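Local coordinates for Peptide:N-glycosidase F (PDB 3PMS), which hydrolyses the amide link between N-linked glycans and the asparagine side chains of glycopeptides and glycoproteins, releasing the intact oligosaccharide, at residues A[217-222]-A[269-274]. Numbering follows the deposited sequence.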
loop_
_atom_site.group_PDB
_atom_site.type_symbol
_atom_site.label_atom_id
_atom_site.label_comp_id
_atom_site.label_asym_id
_atom_site.label_seq_id
_atom_site.Cartn_x
_atom_site.Cartn_y
_atom_site.Cartn_z
ATOM N N ILE A 217 -2.717 -4.404 -15.986
ATOM C CA ILE A 217 -4.138 -4.474 -15.670
ATOM C C ILE A 217 -4.905 -4.477 -16.986
ATOM O O ILE A 217 -4.715 -3.579 -17.801
ATOM C CB ILE A 217 -4.584 -3.271 -14.815
ATOM C CG1 ILE A 217 -4.018 -3.434 -13.419
ATOM C CG2 ILE A 217 -6.137 -3.265 -14.672
ATOM C CD1 ILE A 217 -4.211 -2.240 -12.479
ATOM N N ALA A 218 -5.768 -5.462 -17.120
ATOM C CA ALA A 218 -6.702 -5.587 -18.269
ATOM C C ALA A 218 -8.074 -5.136 -17.792
ATOM O O ALA A 218 -8.539 -5.495 -16.698
ATOM C CB ALA A 218 -6.764 -6.991 -18.801
ATOM N N ILE A 219 -8.682 -4.321 -18.643
ATOM C CA ILE A 219 -10.036 -3.782 -18.391
ATOM C C ILE A 219 -10.914 -4.332 -19.538
ATOM O O ILE A 219 -10.606 -4.072 -20.700
ATOM C CB ILE A 219 -10.006 -2.276 -18.448
ATOM C CG1 ILE A 219 -9.083 -1.673 -17.355
ATOM C CG2 ILE A 219 -11.466 -1.720 -18.312
ATOM C CD1 ILE A 219 -9.515 -1.958 -15.953
ATOM N N ASN A 220 -11.980 -5.013 -19.187
ATOM C CA ASN A 220 -12.841 -5.692 -20.190
ATOM C C ASN A 220 -11.979 -6.520 -21.143
ATOM O O ASN A 220 -12.156 -6.542 -22.371
ATOM C CB ASN A 220 -13.686 -4.667 -20.924
ATOM C CG ASN A 220 -14.842 -4.146 -20.070
ATOM O OD1 ASN A 220 -15.362 -3.010 -20.328
ATOM N ND2 ASN A 220 -15.293 -4.945 -19.176
ATOM N N ASN A 221 -10.977 -7.162 -20.540
ATOM C CA ASN A 221 -10.044 -8.089 -21.207
ATOM C C ASN A 221 -8.948 -7.439 -21.977
ATOM O O ASN A 221 -8.006 -8.139 -22.389
ATOM C CB ASN A 221 -10.754 -9.147 -22.070
ATOM C CG ASN A 221 -11.806 -9.927 -21.288
ATOM O OD1 ASN A 221 -11.579 -10.441 -20.129
ATOM N ND2 ASN A 221 -13.011 -10.037 -21.887
ATOM N N SER A 222 -8.967 -6.143 -22.136
ATOM C CA SER A 222 -7.979 -5.455 -22.924
ATOM C C SER A 222 -6.852 -4.975 -22.048
ATOM O O SER A 222 -7.081 -4.204 -21.073
ATOM C CB SER A 222 -8.552 -4.312 -23.746
ATOM O OG SER A 222 -7.566 -3.582 -24.456
ATOM N N ASN A 269 -13.959 7.137 -19.158
ATOM C CA ASN A 269 -15.302 7.528 -18.701
ATOM C C ASN A 269 -16.458 6.779 -19.369
ATOM O O ASN A 269 -17.580 6.707 -18.870
ATOM C CB ASN A 269 -15.467 9.051 -18.931
ATOM C CG ASN A 269 -14.761 9.889 -17.909
ATOM O OD1 ASN A 269 -14.436 11.095 -18.148
ATOM N ND2 ASN A 269 -14.453 9.274 -16.790
ATOM N N SER A 270 -16.156 6.103 -20.464
ATOM C CA SER A 270 -17.112 5.220 -21.102
ATOM C C SER A 270 -17.583 4.128 -20.162
ATOM O O SER A 270 -18.640 3.535 -20.375
ATOM C CB SER A 270 -16.492 4.590 -22.378
ATOM O OG SER A 270 -15.554 3.546 -22.042
ATOM N N LEU A 271 -16.785 3.804 -19.127
ATOM C CA LEU A 271 -17.120 2.720 -18.232
ATOM C C LEU A 271 -18.150 3.097 -17.162
ATOM O O LEU A 271 -18.684 2.209 -16.480
ATOM C CB LEU A 271 -15.866 2.185 -17.529
ATOM C CG LEU A 271 -14.766 1.664 -18.448
ATOM C CD1 LEU A 271 -13.502 1.464 -17.602
ATOM C CD2 LEU A 271 -15.165 0.342 -19.056
ATOM N N ILE A 272 -18.395 4.393 -17.009
ATOM C CA ILE A 272 -19.298 4.897 -15.963
ATOM C C ILE A 272 -20.691 4.401 -16.291
ATOM O O ILE A 272 -21.117 4.433 -17.453
ATOM C CB ILE A 272 -19.310 6.420 -15.936
ATOM C CG1 ILE A 272 -17.984 7.019 -15.415
ATOM C CG2 ILE A 272 -20.539 6.931 -15.089
ATOM C CD1 ILE A 272 -17.821 8.415 -15.829
ATOM N N GLY A 273 -21.388 3.915 -15.268
ATOM C CA GLY A 273 -22.715 3.366 -15.445
ATOM C C GLY A 273 -22.769 1.954 -16.008
ATOM O O GLY A 273 -23.831 1.470 -16.399
ATOM N N SER A 274 -21.616 1.290 -16.016
ATOM C CA SER A 274 -21.477 -0.082 -16.538
ATOM C C SER A 274 -20.789 -0.936 -15.497
ATOM O O SER A 274 -20.258 -0.411 -14.490
ATOM C CB SER A 274 -20.609 -0.085 -17.801
ATOM O OG SER A 274 -19.223 -0.017 -17.460
#
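Leu271 reaches with both of its methyl branches to the beta hairpin of strands 213-219 and 222-229, at one end of the C-terminal jelly-roll domain of the enzyme. Its CD1 meets Ile219 CG2 at 3.8 Å, methyl against methyl, while the side chain of Asn220 runs past the CD2 branch in the opposite direction. The Ile219 methyl that makes the contact stands anti to the backbone N, and CG1 lies beside that N (chi1 -62°). With 98 Å² buried in all and the nearest CA atoms, those of Ile219 and Leu271, 9.6 Å apart, this is a small contact bridged by side chains alone. Ile219 also touches Thr224 on the neighbouring strand and makes an apolar contact with Leu267 in the loop leaving strand 263-266. A type I' turn from Ile219 to Ser222 shapes the hairpin end and is closed by backbone bonds in both directions, Ile219 N to Ser222 O at 2.9 Å and Ser222 N to Ile219 O at 3.0 Å. On the other segment, Leu271 ends a short 3-10 segment, held by a bond from Ile272 N to Asn269 O at 3.1 Å, and starts a type II turn in which Gly273 has positive phi (78°).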